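Local coordinates for nonsense-mediated mRNA decay protein 2 (Saccharomyces cerevisiae, PDB 4LUN) that takes part in the nonsense-mediated decay of mRNAs carrying premature stop codons, this piece being its N-terminal MIF4G domain of HEAT-repeat type, at residues 13-17 with 153-157; 20-24 with 101-105; 48-53 with 94-98; 81-87 with 139-145; 212-216 with 301-305. All blocks are in the same frame, centred on the assembly; numbering follows the deposited sequence.

Contact 1: residues 13-17 with 153-157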
# COMPACT_ATOMS: atom_id res chain seq x y z
N ASN A 13 1.75 -21.16 3.81
CA ASN A 13 1.12 -20.20 4.70
C ASN A 13 -0.35 -20.53 4.93
O ASN A 13 -0.90 -20.26 5.99
CB ASN A 13 1.31 -18.77 4.17
CG ASN A 13 2.76 -18.31 4.28
OD1 ASN A 13 3.48 -18.75 5.17
ND2 ASN A 13 3.18 -17.42 3.38
N THR A 14 -0.98 -21.13 3.92
CA THR A 14 -2.38 -21.49 4.03
C THR A 14 -2.51 -22.69 4.97
O THR A 14 -3.41 -22.75 5.81
CB THR A 14 -2.98 -21.81 2.65
OG1 THR A 14 -2.97 -20.64 1.82
CG2 THR A 14 -4.42 -22.31 2.79
N ARG A 15 -1.58 -23.63 4.85
CA ARG A 15 -1.56 -24.77 5.77
C ARG A 15 -1.34 -24.33 7.21
O ARG A 15 -1.99 -24.85 8.13
CB ARG A 15 -0.51 -25.80 5.33
CG ARG A 15 -0.89 -26.50 4.04
CD ARG A 15 -0.27 -27.88 3.94
NE ARG A 15 1.16 -27.83 3.64
CZ ARG A 15 2.09 -28.47 4.33
NH1 ARG A 15 1.75 -29.20 5.39
NH2 ARG A 15 3.36 -28.37 3.98
N ALA A 16 -0.45 -23.36 7.42
CA ALA A 16 -0.23 -22.83 8.76
C ALA A 16 -1.48 -22.16 9.32
O ALA A 16 -1.80 -22.34 10.50
CB ALA A 16 0.96 -21.86 8.78
N TRP A 17 -2.19 -21.40 8.49
CA TRP A 17 -3.45 -20.82 8.93
C TRP A 17 -4.43 -21.93 9.30
O TRP A 17 -5.27 -21.75 10.17
CB TRP A 17 -4.07 -19.92 7.85
CG TRP A 17 -3.66 -18.46 7.94
CD1 TRP A 17 -3.05 -17.72 6.97
CD2 TRP A 17 -3.88 -17.57 9.05
NE1 TRP A 17 -2.85 -16.43 7.41
CE2 TRP A 17 -3.35 -16.31 8.67
CE3 TRP A 17 -4.45 -17.71 10.32
CZ2 TRP A 17 -3.38 -15.20 9.53
CZ3 TRP A 17 -4.48 -16.61 11.17
CH2 TRP A 17 -3.95 -15.37 10.77
N VAL A 153 1.03 -13.93 -0.68
CA VAL A 153 1.57 -15.20 -0.17
C VAL A 153 0.72 -15.80 0.95
O VAL A 153 1.13 -16.77 1.58
CB VAL A 153 3.07 -15.13 0.22
CG1 VAL A 153 3.92 -14.77 -1.00
CG2 VAL A 153 3.30 -14.14 1.36
N GLY A 154 -0.47 -15.26 1.17
CA GLY A 154 -1.40 -15.88 2.09
C GLY A 154 -1.14 -15.65 3.57
O GLY A 154 -1.68 -16.36 4.42
N VAL A 155 -0.33 -14.65 3.89
CA VAL A 155 -0.10 -14.31 5.29
C VAL A 155 -1.20 -13.38 5.80
O VAL A 155 -1.86 -13.67 6.80
CB VAL A 155 1.28 -13.66 5.48
CG1 VAL A 155 1.45 -13.18 6.92
CG2 VAL A 155 2.37 -14.66 5.12
N PHE A 156 -1.37 -12.27 5.10
CA PHE A 156 -2.38 -11.26 5.42
C PHE A 156 -3.58 -11.44 4.50
O PHE A 156 -3.55 -10.98 3.36
CB PHE A 156 -1.83 -9.87 5.15
CG PHE A 156 -0.83 -9.37 6.16
CD1 PHE A 156 -0.63 -10.01 7.36
CD2 PHE A 156 -0.12 -8.20 5.89
CE1 PHE A 156 0.29 -9.52 8.28
CE2 PHE A 156 0.79 -7.70 6.81
CZ PHE A 156 1.00 -8.36 8.01
N ARG A 157 -4.66 -12.05 4.98
CA ARG A 157 -5.75 -12.43 4.09
C ARG A 157 -7.04 -11.66 4.27
O ARG A 157 -7.64 -11.22 3.29
CB ARG A 157 -6.06 -13.92 4.25
CG ARG A 157 -4.82 -14.80 4.29
CD ARG A 157 -5.20 -16.28 4.34
NE ARG A 157 -5.86 -16.66 5.58
CZ ARG A 157 -6.35 -17.87 5.82
NH1 ARG A 157 -6.24 -18.82 4.89
NH2 ARG A 157 -6.95 -18.15 6.97
O HOH W 1 -5.18 -19.00 2.09

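Contact 2: residues 20-24 with 101-105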
# COMPACT_ATOMS: atom_id res chain seq x y z
N GLU A 20 -1.72 -26.41 10.72
CA GLU A 20 -0.64 -27.37 10.57
C GLU A 20 0.67 -26.80 11.08
O GLU A 20 0.86 -25.58 11.12
CB GLU A 20 -0.46 -27.77 9.11
CG GLU A 20 -1.71 -28.27 8.44
CD GLU A 20 -1.39 -28.90 7.10
OE1 GLU A 20 -2.30 -29.02 6.26
OE2 GLU A 20 -0.21 -29.27 6.90
N GLU A 21 1.57 -27.69 11.49
CA GLU A 21 2.96 -27.30 11.70
C GLU A 21 3.68 -27.67 10.41
O GLU A 21 3.94 -28.85 10.14
CB GLU A 21 3.57 -28.05 12.88
CG GLU A 21 2.66 -28.17 14.09
CD GLU A 21 2.35 -26.83 14.73
OE1 GLU A 21 3.15 -25.88 14.57
OE2 GLU A 21 1.29 -26.73 15.39
N VAL A 22 3.98 -26.67 9.59
CA VAL A 22 4.61 -26.93 8.31
C VAL A 22 6.09 -26.57 8.34
O VAL A 22 6.85 -26.95 7.44
CB VAL A 22 3.92 -26.16 7.17
CG1 VAL A 22 2.43 -26.06 7.44
CG2 VAL A 22 4.52 -24.77 7.03
N PHE A 23 6.49 -25.83 9.37
CA PHE A 23 7.88 -25.43 9.51
C PHE A 23 8.67 -26.52 10.22
O PHE A 23 8.33 -26.90 11.35
CB PHE A 23 8.00 -24.10 10.27
CG PHE A 23 9.30 -23.38 10.03
CD1 PHE A 23 9.35 -22.30 9.16
CD2 PHE A 23 10.47 -23.80 10.65
CE1 PHE A 23 10.55 -21.64 8.93
CE2 PHE A 23 11.67 -23.14 10.42
CZ PHE A 23 11.71 -22.06 9.56
N PRO A 24 9.72 -27.03 9.56
CA PRO A 24 10.56 -28.10 10.11
C PRO A 24 11.73 -27.56 10.93
O PRO A 24 12.39 -26.60 10.53
CB PRO A 24 11.07 -28.81 8.86
CG PRO A 24 11.17 -27.71 7.84
CD PRO A 24 10.08 -26.71 8.17
N HIS A 101 5.21 -16.79 10.44
CA HIS A 101 3.83 -17.24 10.33
C HIS A 101 3.75 -18.77 10.33
O HIS A 101 2.83 -19.37 10.90
CB HIS A 101 3.17 -16.66 9.06
CG HIS A 101 1.85 -17.27 8.74
ND1 HIS A 101 0.71 -17.03 9.48
CD2 HIS A 101 1.48 -18.13 7.76
CE1 HIS A 101 -0.29 -17.71 8.97
NE2 HIS A 101 0.15 -18.39 7.93
N GLN A 102 4.71 -19.41 9.69
CA GLN A 102 4.71 -20.87 9.61
C GLN A 102 5.04 -21.51 10.96
O GLN A 102 4.54 -22.59 11.28
CB GLN A 102 5.67 -21.34 8.52
CG GLN A 102 5.14 -21.09 7.12
CD GLN A 102 6.21 -21.12 6.07
OE1 GLN A 102 7.27 -21.71 6.27
NE2 GLN A 102 5.96 -20.46 4.94
N ARG A 103 5.87 -20.82 11.74
CA ARG A 103 6.22 -21.31 13.08
C ARG A 103 5.08 -21.11 14.08
O ARG A 103 4.78 -22.01 14.87
CB ARG A 103 7.47 -20.60 13.61
CG ARG A 103 8.81 -21.21 13.21
CD ARG A 103 9.13 -22.50 13.98
NE ARG A 103 8.91 -22.39 15.43
CZ ARG A 103 9.84 -22.05 16.32
NH1 ARG A 103 11.08 -21.78 15.94
NH2 ARG A 103 9.52 -21.98 17.61
N PHE A 104 4.44 -19.95 14.03
CA PHE A 104 3.49 -19.56 15.07
C PHE A 104 2.02 -19.39 14.66
O PHE A 104 1.16 -19.24 15.52
CB PHE A 104 3.97 -18.31 15.80
CG PHE A 104 5.38 -18.41 16.30
CD1 PHE A 104 5.71 -19.28 17.33
CD2 PHE A 104 6.39 -17.65 15.73
CE1 PHE A 104 7.02 -19.38 17.79
CE2 PHE A 104 7.70 -17.75 16.17
CZ PHE A 104 8.01 -18.62 17.21
N ASN A 105 1.73 -19.40 13.36
CA ASN A 105 0.37 -19.13 12.89
C ASN A 105 -0.23 -17.84 13.49
O ASN A 105 0.46 -16.84 13.65
CB ASN A 105 -0.55 -20.34 13.15
CG ASN A 105 -1.97 -20.14 12.63
OD1 ASN A 105 -2.18 -19.79 11.47
ND2 ASN A 105 -2.95 -20.27 13.53
O HOH W 2 5.22 -25.05 12.01

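Contact 3: residues 48-53 with 94-98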
# COMPACT_ATOMS: atom_id res chain seq x y z
N PHE A 48 14.63 -5.53 7.81
CA PHE A 48 14.42 -6.52 6.77
C PHE A 48 15.08 -6.04 5.49
O PHE A 48 14.51 -5.25 4.73
CB PHE A 48 12.92 -6.80 6.58
CG PHE A 48 12.22 -7.31 7.82
CD1 PHE A 48 12.95 -7.87 8.86
CD2 PHE A 48 10.84 -7.22 7.95
CE1 PHE A 48 12.32 -8.34 10.01
CE2 PHE A 48 10.20 -7.70 9.09
CZ PHE A 48 10.94 -8.25 10.12
N VAL A 49 16.31 -6.50 5.26
CA VAL A 49 17.05 -6.18 4.05
C VAL A 49 17.52 -7.47 3.40
O VAL A 49 17.44 -8.54 3.99
CB VAL A 49 18.28 -5.29 4.34
CG1 VAL A 49 17.86 -3.98 5.01
CG2 VAL A 49 19.29 -6.03 5.19
N LYS A 50 18.00 -7.35 2.17
CA LYS A 50 18.40 -8.50 1.37
C LYS A 50 19.46 -9.35 2.07
O LYS A 50 20.42 -8.81 2.61
CB LYS A 50 18.91 -8.04 0.00
CG LYS A 50 18.65 -9.04 -1.12
CD LYS A 50 19.94 -9.64 -1.64
CE LYS A 50 19.67 -10.47 -2.89
NZ LYS A 50 19.12 -9.63 -4.00
N GLY A 51 19.25 -10.66 2.06
CA GLY A 51 20.21 -11.59 2.63
C GLY A 51 19.98 -11.92 4.10
O GLY A 51 20.37 -12.99 4.57
N SER A 52 19.35 -11.00 4.83
CA SER A 52 19.11 -11.17 6.26
C SER A 52 18.13 -12.31 6.55
O SER A 52 18.04 -12.79 7.67
CB SER A 52 18.61 -9.87 6.89
OG SER A 52 17.29 -9.57 6.48
N GLU A 53 17.40 -12.73 5.51
CA GLU A 53 16.37 -13.75 5.64
C GLU A 53 16.90 -15.12 6.07
O GLU A 53 16.35 -15.75 6.97
CB GLU A 53 15.61 -13.89 4.31
CG GLU A 53 16.24 -13.08 3.18
CD GLU A 53 16.14 -13.77 1.84
OE1 GLU A 53 16.22 -15.02 1.81
OE2 GLU A 53 15.97 -13.07 0.82
N VAL A 94 9.18 -10.63 3.12
CA VAL A 94 8.17 -11.65 2.84
C VAL A 94 8.61 -13.04 3.32
O VAL A 94 7.83 -13.76 3.93
CB VAL A 94 7.82 -11.71 1.33
CG1 VAL A 94 6.96 -12.93 1.04
CG2 VAL A 94 7.11 -10.43 0.90
N GLU A 95 9.86 -13.40 3.06
CA GLU A 95 10.37 -14.70 3.48
C GLU A 95 10.44 -14.83 5.00
O GLU A 95 10.09 -15.86 5.57
CB GLU A 95 11.75 -14.97 2.89
CG GLU A 95 11.75 -15.16 1.38
CD GLU A 95 11.37 -16.57 0.95
OE1 GLU A 95 11.17 -17.44 1.83
OE2 GLU A 95 11.29 -16.81 -0.27
N ILE A 96 10.89 -13.76 5.66
CA ILE A 96 10.98 -13.71 7.11
C ILE A 96 9.60 -13.78 7.78
O ILE A 96 9.40 -14.54 8.73
CB ILE A 96 11.71 -12.44 7.56
CG1 ILE A 96 13.16 -12.48 7.06
CG2 ILE A 96 11.66 -12.28 9.07
CD1 ILE A 96 13.85 -11.13 7.07
N ILE A 97 8.66 -12.99 7.30
CA ILE A 97 7.31 -13.02 7.87
C ILE A 97 6.65 -14.37 7.62
O ILE A 97 5.95 -14.87 8.49
CB ILE A 97 6.42 -11.88 7.33
CG1 ILE A 97 7.00 -10.51 7.70
CG2 ILE A 97 4.99 -11.99 7.88
CD1 ILE A 97 7.19 -10.33 9.18
N SER A 98 6.88 -14.95 6.45
CA SER A 98 6.33 -16.27 6.13
C SER A 98 6.86 -17.33 7.10
O SER A 98 6.10 -18.19 7.55
CB SER A 98 6.63 -16.68 4.69
OG SER A 98 5.93 -15.86 3.78

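Contact 4: residues 81-87 with 139-145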
# COMPACT_ATOMS: atom_id res chain seq x y z
N LEU A 81 6.84 -1.92 9.05
CA LEU A 81 6.34 -0.60 8.69
C LEU A 81 7.45 0.28 8.13
O LEU A 81 7.19 1.26 7.45
CB LEU A 81 5.69 0.08 9.90
CG LEU A 81 4.36 -0.48 10.41
CD1 LEU A 81 3.97 0.18 11.73
CD2 LEU A 81 3.27 -0.28 9.39
N ASN A 82 8.70 -0.10 8.41
CA ASN A 82 9.84 0.71 7.99
C ASN A 82 10.68 0.07 6.89
O ASN A 82 11.79 0.53 6.61
CB ASN A 82 10.73 1.03 9.20
CG ASN A 82 10.05 1.97 10.18
OD1 ASN A 82 9.53 3.02 9.79
ND2 ASN A 82 10.06 1.61 11.46
N VAL A 83 10.17 -0.98 6.26
CA VAL A 83 10.86 -1.59 5.12
C VAL A 83 11.07 -0.54 4.03
O VAL A 83 10.15 0.20 3.69
CB VAL A 83 10.09 -2.80 4.56
CG1 VAL A 83 10.80 -3.37 3.34
CG2 VAL A 83 9.94 -3.88 5.62
N LEU A 84 12.29 -0.47 3.50
CA LEU A 84 12.61 0.51 2.46
C LEU A 84 11.84 0.22 1.18
O LEU A 84 11.24 -0.85 1.04
CB LEU A 84 14.12 0.47 2.18
CG LEU A 84 15.04 0.56 3.39
CD1 LEU A 84 16.47 0.22 3.01
CD2 LEU A 84 14.96 1.94 4.02
N ASN A 85 11.84 1.16 0.25
CA ASN A 85 11.31 0.87 -1.08
C ASN A 85 12.41 0.30 -1.96
O ASN A 85 12.94 0.97 -2.85
CB ASN A 85 10.68 2.10 -1.74
CG ASN A 85 10.09 1.79 -3.10
OD1 ASN A 85 9.75 0.64 -3.40
ND2 ASN A 85 9.98 2.81 -3.95
N LYS A 86 12.77 -0.94 -1.67
CA LYS A 86 13.75 -1.67 -2.46
C LYS A 86 13.16 -3.05 -2.67
O LYS A 86 12.76 -3.71 -1.71
CB LYS A 86 15.09 -1.75 -1.72
CG LYS A 86 15.74 -0.39 -1.46
CD LYS A 86 17.14 -0.54 -0.86
CE LYS A 86 18.13 -1.17 -1.84
NZ LYS A 86 18.71 -0.20 -2.81
N ASN A 87 13.07 -3.48 -3.92
CA ASN A 87 12.41 -4.74 -4.22
C ASN A 87 13.03 -5.93 -3.50
O ASN A 87 12.32 -6.84 -3.07
CB ASN A 87 12.34 -4.98 -5.73
CG ASN A 87 11.39 -4.02 -6.41
OD1 ASN A 87 10.39 -3.60 -5.83
ND2 ASN A 87 11.69 -3.66 -7.66
N ARG A 139 5.27 6.98 2.34
CA ARG A 139 5.26 5.95 3.37
C ARG A 139 4.08 5.00 3.19
O ARG A 139 4.23 3.78 3.26
CB ARG A 139 5.23 6.59 4.76
CG ARG A 139 5.20 5.57 5.87
CD ARG A 139 5.69 6.13 7.19
NE ARG A 139 5.95 5.04 8.13
CZ ARG A 139 7.16 4.64 8.50
NH1 ARG A 139 8.25 5.25 8.04
NH2 ARG A 139 7.28 3.64 9.36
N VAL A 140 2.90 5.57 2.95
CA VAL A 140 1.68 4.78 2.74
C VAL A 140 1.84 3.81 1.58
O VAL A 140 1.41 2.66 1.67
CB VAL A 140 0.47 5.70 2.50
CG1 VAL A 140 -0.72 4.89 1.92
CG2 VAL A 140 0.08 6.35 3.79
N LYS A 141 2.46 4.28 0.50
CA LYS A 141 2.64 3.46 -0.69
C LYS A 141 3.55 2.30 -0.39
O LYS A 141 3.32 1.19 -0.85
CB LYS A 141 3.20 4.29 -1.87
CG LYS A 141 2.20 5.32 -2.38
CD LYS A 141 2.65 5.97 -3.69
CE LYS A 141 4.05 6.51 -3.62
NZ LYS A 141 4.34 7.41 -4.79
N GLY A 142 4.60 2.54 0.39
CA GLY A 142 5.49 1.47 0.80
C GLY A 142 4.79 0.45 1.67
O GLY A 142 4.97 -0.77 1.52
N ASN A 143 4.01 0.95 2.62
CA ASN A 143 3.23 0.08 3.49
C ASN A 143 2.21 -0.73 2.70
O ASN A 143 2.00 -1.92 2.97
CB ASN A 143 2.54 0.89 4.59
CG ASN A 143 3.52 1.50 5.57
OD1 ASN A 143 4.65 1.01 5.72
ND2 ASN A 143 3.10 2.55 6.27
N LEU A 144 1.57 -0.09 1.73
CA LEU A 144 0.61 -0.79 0.89
C LEU A 144 1.30 -1.87 0.07
O LEU A 144 0.77 -2.96 -0.12
CB LEU A 144 -0.12 0.20 -0.04
CG LEU A 144 -1.08 -0.36 -1.09
CD1 LEU A 144 -2.29 -1.02 -0.41
CD2 LEU A 144 -1.53 0.76 -2.02
N ARG A 145 2.51 -1.57 -0.40
CA ARG A 145 3.21 -2.54 -1.24
C ARG A 145 3.54 -3.78 -0.44
O ARG A 145 3.30 -4.92 -0.87
CB ARG A 145 4.48 -1.91 -1.81
CG ARG A 145 5.15 -2.75 -2.89
CD ARG A 145 6.24 -3.61 -2.32
NE ARG A 145 6.81 -4.48 -3.35
CZ ARG A 145 7.87 -4.17 -4.08
NH1 ARG A 145 8.48 -3.00 -3.89
NH2 ARG A 145 8.33 -5.02 -4.99
O HOH W 3 8.21 -0.87 0.63
O HOH W 4 7.92 -0.84 -1.89

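Contact 5: residues 212-216 with 301-305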
# COMPACT_ATOMS: atom_id res chain seq x y z
N ALA A 212 -0.34 -5.27 -11.51
CA ALA A 212 -1.18 -5.30 -12.71
C ALA A 212 -2.10 -6.51 -12.89
O ALA A 212 -3.24 -6.34 -13.35
CB ALA A 212 -0.32 -5.11 -13.97
N PRO A 213 -1.64 -7.73 -12.54
CA PRO A 213 -2.57 -8.84 -12.74
C PRO A 213 -3.88 -8.71 -11.96
O PRO A 213 -4.85 -9.34 -12.35
CB PRO A 213 -1.78 -10.06 -12.24
CG PRO A 213 -0.35 -9.67 -12.40
CD PRO A 213 -0.30 -8.20 -12.13
N LEU A 214 -3.91 -7.90 -10.91
CA LEU A 214 -5.16 -7.69 -10.19
C LEU A 214 -6.13 -6.85 -11.00
O LEU A 214 -7.31 -6.78 -10.67
CB LEU A 214 -4.91 -7.04 -8.81
CG LEU A 214 -4.03 -7.83 -7.84
CD1 LEU A 214 -3.86 -7.09 -6.52
CD2 LEU A 214 -4.63 -9.21 -7.57
N PHE A 215 -5.66 -6.20 -12.06
CA PHE A 215 -6.48 -5.23 -12.79
C PHE A 215 -6.76 -5.63 -14.23
O PHE A 215 -7.48 -4.92 -14.95
CB PHE A 215 -5.82 -3.85 -12.73
CG PHE A 215 -5.81 -3.29 -11.36
CD1 PHE A 215 -6.92 -2.62 -10.86
CD2 PHE A 215 -4.72 -3.48 -10.53
CE1 PHE A 215 -6.92 -2.12 -9.57
CE2 PHE A 215 -4.71 -2.99 -9.23
CZ PHE A 215 -5.83 -2.31 -8.76
N ARG A 216 -6.21 -6.76 -14.63
CA ARG A 216 -6.43 -7.27 -15.98
C ARG A 216 -7.20 -8.59 -15.95
O ARG A 216 -6.68 -9.61 -15.49
CB ARG A 216 -5.08 -7.43 -16.70
CG ARG A 216 -4.22 -6.17 -16.63
CD ARG A 216 -3.26 -6.08 -17.81
NE ARG A 216 -2.52 -4.82 -17.85
CZ ARG A 216 -3.02 -3.66 -18.28
NH1 ARG A 216 -4.28 -3.59 -18.69
NH2 ARG A 216 -2.27 -2.57 -18.28
N GLU A 301 -3.64 5.26 -19.95
CA GLU A 301 -2.78 4.34 -20.69
C GLU A 301 -2.97 2.90 -20.21
O GLU A 301 -3.16 1.99 -21.01
CB GLU A 301 -1.31 4.73 -20.54
CG GLU A 301 -0.89 5.92 -21.41
CD GLU A 301 0.52 6.41 -21.11
OE1 GLU A 301 1.01 7.27 -21.87
OE2 GLU A 301 1.12 5.94 -20.12
N PHE A 302 -2.95 2.72 -18.89
CA PHE A 302 -3.04 1.39 -18.30
C PHE A 302 -4.36 0.70 -18.66
O PHE A 302 -4.37 -0.46 -19.09
CB PHE A 302 -2.88 1.46 -16.77
CG PHE A 302 -2.80 0.11 -16.12
CD1 PHE A 302 -1.57 -0.47 -15.85
CD2 PHE A 302 -3.95 -0.59 -15.79
CE1 PHE A 302 -1.49 -1.72 -15.25
CE2 PHE A 302 -3.88 -1.83 -15.19
CZ PHE A 302 -2.65 -2.39 -14.92
N PHE A 303 -5.46 1.41 -18.47
CA PHE A 303 -6.78 0.82 -18.68
C PHE A 303 -7.27 0.95 -20.12
O PHE A 303 -8.41 0.59 -20.44
CB PHE A 303 -7.81 1.40 -17.70
CG PHE A 303 -7.60 0.95 -16.27
CD1 PHE A 303 -8.19 -0.22 -15.80
CD2 PHE A 303 -6.81 1.69 -15.40
CE1 PHE A 303 -8.01 -0.63 -14.48
CE2 PHE A 303 -6.61 1.27 -14.09
CZ PHE A 303 -7.21 0.11 -13.63
N LYS A 304 -6.40 1.46 -20.99
CA LYS A 304 -6.69 1.60 -22.42
C LYS A 304 -7.94 2.43 -22.67
O LYS A 304 -8.87 2.02 -23.37
CB LYS A 304 -6.78 0.22 -23.08
CG LYS A 304 -5.53 -0.63 -22.82
CD LYS A 304 -5.49 -1.89 -23.68
CE LYS A 304 -6.30 -3.02 -23.07
NZ LYS A 304 -5.63 -3.65 -21.90
N LEU A 305 -7.95 3.62 -22.08
CA LEU A 305 -9.09 4.51 -22.15
C LEU A 305 -8.57 5.81 -22.76
O LEU A 305 -7.40 6.14 -22.59
CB LEU A 305 -9.62 4.80 -20.75
CG LEU A 305 -9.90 3.64 -19.79
CD1 LEU A 305 -10.04 4.20 -18.38
CD2 LEU A 305 -11.15 2.90 -20.20

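Contact 1: residues 13-17 with 153-157
The last turn of helix 3-17 sets three side chains against the loop that follows helix 130-152. With chi1 at -91°, between wells, W17 lays its indole along the loop, so that NE1 donates to the carbonyl O of V155 at 3.0 Å. The ring edge faces the carbonyl oxygens of G154 and V155, while one ring face is covered by R157. The R157 side chain, m at chi1 and extended at chi2, carries its guanidinium flat onto the indole: the planes differ by 2°, and CZ stands 3.8 Å from the centroid of the five-membered ring of W17, a cation-pi stack. Arginine suits this place because its flat cation can stack and still use its edge for polar bonds, here a salt bridge from NE to D161. N13, in the m rotamer, points ND2 at the O of V153, 2.8 Å away. T14 gives OG1 to the O of H10 one turn back; a water 2.8 Å from T14 OG1 and 3.0 Å from R157 NH1 links the two residues. G154 is the C-prime residue of a Schellman motif ending helix 130-152, and its positive phi favours glycine. Around this junction, N13 is also hydrogen-bonded to S98 (through ND2) and Q102 (through OD1) of helix 87-104, H101 of that helix meets the W17 ring, and T109 of helix 106-116 touches both W17 and V155.

Contact 2: residues 20-24 with 101-105
No direct hydrogen bond joins the loop 20-24 to the end of helix 87-104; apolar contacts and one water hold them together. The apolar part centres on F23, whose CA-to-CB bond points toward the helix. R103 covers one face of its ring: CG lies 4.1 Å from the ring centroid and 20° off the normal, a CH-pi contact, with R103 CD 3.8 Å from F23 CD2. An arginine fits here because its methylenes can cover an aromatic ring while the guanidinium reaches on, in this case to the carbonyls of L60 and A63. Q102 plays a similar double part. Its CG makes an apolar pair with V22 CG2 at 3.7 Å, while its NE2 is hydrogen-bonded to OD1 of N13 in helix 3-17; Q102 OE1 comes within 3.6 Å of F23 CD1 as a plain van der Waals approach. The branched V22 also touches L12 and R15 of helix 3-17, and Q102 packs on L12 too.

The polar part runs through a water. It donates to the O of Q102 at 2.7 Å and accepts from the N of F23 at 3.0 Å, bridging two backbones, with a weak bond to E21 OE1 at 3.4 Å. In this all-helical HEAT-repeat fold, the loop after the N-terminal helix 3-17 thus packs on the C-terminal end of helix 87-104.

Contact 3: residues 48-53 with 94-98
F48 lays its ring beside two isoleucines of helix 87-104: its CD1 is 3.8 Å from I96 CD1, and its CE2 is 4.0 Å from I97 CD1. Both approaches are oblique. V76, C79 and L80 of helix 69-81 also touch the ring, so a large, flat residue fills the space between two helices. I96 has the largest area covered by the other segment. Its long branched side chain spans from F48 to the start of helix 52-60, where CG1 comes 3.7 Å from E53 CA and CD1 sits 3.8 Å from S52 OG.

The chain reverses between these points in a type II turn from V49 to S52. G51, with phi of 90°, takes the turn position where a CB would collide with the preceding carbonyl. S52, with chi1 p, sends OG back to the O of V49 at 2.7 Å, which satisfies its hydroxyl beside an apolar neighbour. E53 and E95 meet through their CB atoms, 4.3 Å apart, and E95 directs its carboxylate to R5 of helix 3-17. With no hydrogen bond between the two segments, the join depends on the shape and burial of hydrocarbon, while S52 and E95 turn their polar ends to V49 and R5.

Contact 4: residues 81-87 with 139-145
The contact belongs to an inter-helix connection of the MIF4G domain: the loop between helices 69-81 and 87-104 passes along one side of helix 130-152. Two arginines of that helix reach out to asparagines near the two ends of the loop. R139, extended at chi1 to chi3, donates NH2 to N82 OD1 at a very short 2.4 Å, with a weak second bond from NH1 to the same N82 OD1 at 3.1 Å. R145 makes a comparable forked pair, its NH1 and NH2 lying 2.8 and 2.6 Å from N87 OD1. Arginine is apt here, being long enough to cross from helix to loop and able to offer two donors to one acceptor, while NE of R145 remains for a salt bridge to E149.

Two waters bridge part of the space between these points. One donates to the O of L84 at 3.1 Å and weakly to the O of G142 at 3.4 Å; another joins N85 OD1, 2.8 Å away, to R145 NH1, 3.0 Å away. N85 centres an inverse gamma turn that bends the loop here. L81 packs beside R139 and N143, and its side chain also touches A119. A short loop linking two successive helices and lying against a further helix is consistent with the HEAT-repeat architecture of the MIF4G domain.

Contact 5: residues 212-216 with 301-305
In the conformer given here, R216 donates to the carbonyl O of F302, near the end of helix 277-303: NH1 at 3.2 Å and NH2 at 3.1 Å. A carbonyl in a last helical turn can lack an intrahelical donor, and a forked arginine suits it. The same guanidinium lies over one face of the F302 ring, CZ being 3.7 Å from the ring centroid, as a cation-pi stack. K304 NZ, 3.5 Å from R216 NH1, is a second donor and makes no bond to it. K304 follows the helix in a Schellman motif, with positive phi, its N 3.3 Å from E301 O. The R216-F302 contact joins helix 277-303 of this HEAT-type fold to the 3-10 turn after helix 201-210, where F215 N bonds A212 O at 2.7 Å. At the F302 ring edge, A212 CB meets CZ and F215 CB meets CE2, both at 3.7 Å. F215 CD1 touches F303 CZ at 3.9 Å. NZ of K232 is hydrogen-bonded to the carbonyls of P213 and R216.

Contacts 1, 2 and 3 cluster at one end of the elongated helical chain, with centres 10 to 16 Å apart, and all meet helix 87-104: contacts 2 and 3 use it directly, and contact 1 touches it where N13 ND2 meets S98 OG of contact 3. Along the chain, contact 3 is nested within contact 2 and contact 2 within contact 1, so the N-terminal helix 3-17 closes over the helices that follow. Contact 4, its centre about 14 Å from that of contact 3, alternates with it in sequence and sits near the chain's centre. Contact 5 comes last in series, its centre about 22 Å from that of contact 4, and joins helix 277-303 to the segment after helix 201-210.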